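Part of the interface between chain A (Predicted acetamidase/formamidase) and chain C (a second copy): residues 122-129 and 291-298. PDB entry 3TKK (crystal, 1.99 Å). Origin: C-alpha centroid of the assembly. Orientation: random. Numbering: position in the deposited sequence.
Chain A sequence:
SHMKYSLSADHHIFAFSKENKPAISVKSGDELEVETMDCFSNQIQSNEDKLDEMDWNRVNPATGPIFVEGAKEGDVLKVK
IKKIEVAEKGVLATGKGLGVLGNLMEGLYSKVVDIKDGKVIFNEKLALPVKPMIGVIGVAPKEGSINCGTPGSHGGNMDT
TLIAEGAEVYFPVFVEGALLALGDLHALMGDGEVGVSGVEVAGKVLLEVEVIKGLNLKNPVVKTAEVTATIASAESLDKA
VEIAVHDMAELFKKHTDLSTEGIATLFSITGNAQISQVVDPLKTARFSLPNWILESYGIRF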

# COMPACT_ATOMS: atom_id res chain seq x y z
N PHE A 122 -23.22 6.40 -5.49
CA PHE A 122 -22.25 7.11 -6.35
C PHE A 122 -22.94 7.55 -7.63
O PHE A 122 -22.73 8.69 -8.13
N ASN A 123 -23.75 6.68 -8.23
CA ASN A 123 -24.53 7.12 -9.34
C ASN A 123 -25.59 6.09 -9.56
O ASN A 123 -25.70 5.13 -8.78
N GLU A 124 -26.32 6.26 -10.67
CA GLU A 124 -27.43 5.37 -10.93
C GLU A 124 -26.92 3.92 -10.98
O GLU A 124 -27.58 3.04 -10.55
N LYS A 125 -25.73 3.64 -11.47
CA LYS A 125 -25.41 2.21 -11.56
C LYS A 125 -24.72 1.64 -10.33
O LYS A 125 -24.81 0.45 -10.06
N LEU A 126 -24.11 2.47 -9.52
CA LEU A 126 -23.17 1.96 -8.59
C LEU A 126 -23.48 2.44 -7.16
O LEU A 126 -23.48 3.65 -6.91
N ALA A 127 -23.65 1.51 -6.23
CA ALA A 127 -23.84 1.89 -4.84
C ALA A 127 -22.72 1.26 -4.06
O ALA A 127 -22.40 0.10 -4.31
N LEU A 128 -22.07 1.98 -3.15
CA LEU A 128 -20.85 1.40 -2.56
C LEU A 128 -20.99 1.36 -1.07
O LEU A 128 -21.19 2.43 -0.42
N PRO A 129 -20.81 0.16 -0.51
CA PRO A 129 -21.05 -0.05 0.98
C PRO A 129 -20.20 0.93 1.77
O PRO A 129 -19.04 1.16 1.35
N ASN C 291 -12.64 -6.17 -8.86
CA ASN C 291 -13.13 -6.66 -10.20
C ASN C 291 -14.53 -6.24 -10.63
O ASN C 291 -14.82 -5.99 -11.81
N TRP C 292 -15.41 -6.15 -9.68
CA TRP C 292 -16.82 -5.99 -10.07
C TRP C 292 -17.11 -4.52 -10.55
O TRP C 292 -18.00 -4.26 -11.35
N ILE C 293 -16.33 -3.57 -10.08
CA ILE C 293 -16.37 -2.25 -10.66
C ILE C 293 -15.96 -2.16 -12.08
O ILE C 293 -16.70 -1.62 -12.87
N LEU C 294 -14.79 -2.68 -12.43
CA LEU C 294 -14.42 -2.88 -13.83
C LEU C 294 -15.45 -3.60 -14.65
O LEU C 294 -15.76 -3.18 -15.79
N GLU C 295 -15.96 -4.71 -14.12
CA GLU C 295 -16.98 -5.49 -14.84
C GLU C 295 -18.25 -4.65 -15.12
O GLU C 295 -18.81 -4.65 -16.26
N SER C 296 -18.73 -3.97 -14.08
CA SER C 296 -19.88 -3.10 -14.23
C SER C 296 -19.68 -2.12 -15.33
O SER C 296 -20.64 -1.79 -16.05
N TYR C 297 -18.46 -1.61 -15.45
CA TYR C 297 -18.20 -0.61 -16.47
C TYR C 297 -17.90 -1.23 -17.81
O TYR C 297 -17.68 -0.51 -18.77
N GLY C 298 -17.95 -2.56 -17.89
CA GLY C 298 -17.68 -3.26 -19.15
C GLY C 298 -16.19 -3.38 -19.50
O GLY C 298 -15.83 -3.52 -20.67

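What forms the apolar heart of this contact? A:Leu126 points toward chain C from the turn that precedes strand 127-129, and its chi1 of -137° lies between the usual wells. CD1 lies 4.2 Å from CZ3 of C:Trp292 and also 4.2 Å from CE1 of C:Tyr297, while CD2 comes closer to that same CE1, at 3.9 Å, at the edge of the tyrosine ring. A:Leu128 leaves its backbone sideways, but its m, t rotamer brings the tip nearer, so that CD2 sits 3.8 Å from CH2 of C:Trp292 and 4.1 Å from CD1 of C:Ile293. The two leucines and these three helix-side residues thus make a continuous greasy patch.

How do the aromatic side chains of chain C reach across? Both C:Trp292 and C:Tyr297 start sideways and bring their ends nearer. C:Trp292, with chi1 p and chi2 -91°, also meets the backbone of chain A, where O of A:Ala127 lies 3.9 Å from its CH2 at the ring edge; the CB of A:Ala127 itself points away. C:Tyr297, with chi1 of -87° (m), carries its hydroxyl out to the turn of chain A, giving a single residue both apolar and polar contacts.

Which polar groups hold the tyrosine hydroxyl? A:Asn123 points toward chain C in a p rotamer, and its ND2 donates a hydrogen bond to OH of C:Tyr297 at 3.0 Å. At the other end of the amide, OD1 of A:Asn123 accepts weak bonds from N of A:Lys125 at 2.7 Å and N of A:Leu126 at 2.9 Å. A water adds a second link: its O donates to OE2 of A:Glu124 at 3.2 Å and is hydrogen-bonded to OH of C:Tyr297 at 2.5 Å. A:Glu124 therefore takes part through solvent, OE2 of A:Glu124 coming no closer than 5.0 Å to OH of C:Tyr297.

What does the long side chain of A:Lys125 do? Pointing toward chain C with chi angles p, t, m, p, it lays its CE over one face of the C:Tyr297 ring and 3.2 Å from O of C:Ser296. Its NZ is 5.9 Å from the ring centroid, nearly along the ring normal, a long cation-pi approach that is at most weakly attractive. The CB of C:Ser296 lies 4.1 Å from CE of A:Lys125, while its OG, in the m rotamer, turns back to donate to O of C:Trp292 at 2.7 Å within the helix.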

# COMPACT_ATOMS: atom_id res chain seq x y z
CB PHE A 122 -21.04 6.16 -6.64
CG PHE A 122 -19.97 6.76 -7.50
CD1 PHE A 122 -19.06 7.64 -6.96
CD2 PHE A 122 -20.00 6.55 -8.87
CE1 PHE A 122 -18.03 8.21 -7.76
CE2 PHE A 122 -19.07 7.10 -9.69
CZ PHE A 122 -18.05 7.95 -9.12
CB ASN A 123 -23.74 7.34 -10.64
CG ASN A 123 -22.98 6.10 -11.11
OD1 ASN A 123 -23.44 4.96 -10.95
ND2 ASN A 123 -21.79 6.32 -11.72
CB GLU A 124 -28.20 5.74 -12.23
CG GLU A 124 -27.29 5.80 -13.50
CD GLU A 124 -25.99 6.61 -13.28
OE1 GLU A 124 -26.14 7.69 -12.62
OE2 GLU A 124 -24.83 6.19 -13.74
CB LYS A 125 -24.81 1.77 -12.94
CG LYS A 125 -23.48 2.34 -13.30
CD LYS A 125 -23.03 1.92 -14.75
CE LYS A 125 -22.48 0.47 -14.85
NZ LYS A 125 -23.63 -0.55 -15.17
CB LEU A 126 -21.81 2.57 -8.95
CG LEU A 126 -20.50 1.83 -8.99
CD1 LEU A 126 -20.68 0.88 -10.01
CD2 LEU A 126 -19.38 2.76 -9.42
CB ALA A 127 -25.22 1.38 -4.31
CB LEU A 128 -19.61 2.30 -2.82
CG LEU A 128 -19.47 2.56 -4.33
CD1 LEU A 128 -18.36 3.64 -4.50
CD2 LEU A 128 -19.07 1.30 -5.07
CB PRO A 129 -20.56 -1.50 1.18
CG PRO A 129 -21.11 -2.23 -0.26
CD PRO A 129 -20.40 -1.10 -1.18
CB ASN C 291 -12.91 -8.19 -10.34
CG ASN C 291 -11.39 -8.54 -10.44
OD1 ASN C 291 -10.51 -7.60 -10.63
ND2 ASN C 291 -11.08 -9.78 -10.30
CB TRP C 292 -17.70 -6.33 -8.87
CG TRP C 292 -17.65 -5.35 -7.81
CD1 TRP C 292 -16.82 -5.36 -6.77
CD2 TRP C 292 -18.63 -4.28 -7.54
NE1 TRP C 292 -17.12 -4.29 -5.90
CE2 TRP C 292 -18.21 -3.62 -6.37
CE3 TRP C 292 -19.73 -3.79 -8.23
CZ2 TRP C 292 -18.90 -2.50 -5.83
CZ3 TRP C 292 -20.39 -2.64 -7.72
CH2 TRP C 292 -19.99 -2.05 -6.51
CB ILE C 293 -15.57 -1.25 -9.83
CG1 ILE C 293 -16.09 -1.45 -8.41
CG2 ILE C 293 -15.67 0.21 -10.41
CD1 ILE C 293 -16.26 -0.33 -7.54
CB LEU C 294 -13.17 -3.84 -13.92
CG LEU C 294 -11.77 -3.40 -13.48
CD1 LEU C 294 -10.52 -3.46 -14.55
CD2 LEU C 294 -11.75 -2.35 -12.48
CB GLU C 295 -17.46 -6.68 -14.01
CG GLU C 295 -16.43 -7.80 -13.86
CD GLU C 295 -16.99 -9.03 -13.13
OE1 GLU C 295 -17.31 -8.99 -11.90
OE2 GLU C 295 -17.08 -10.06 -13.81
CB SER C 296 -20.14 -2.28 -13.01
OG SER C 296 -20.44 -3.18 -11.98
CB TYR C 297 -17.17 0.45 -16.04
CG TYR C 297 -17.90 1.55 -15.32
CD1 TYR C 297 -17.94 1.61 -13.94
CD2 TYR C 297 -18.69 2.45 -16.04
CE1 TYR C 297 -18.64 2.62 -13.28
CE2 TYR C 297 -19.41 3.43 -15.41
CZ TYR C 297 -19.39 3.51 -14.02
OH TYR C 297 -20.17 4.49 -13.41
O HOH W 1 -21.90 5.53 -14.93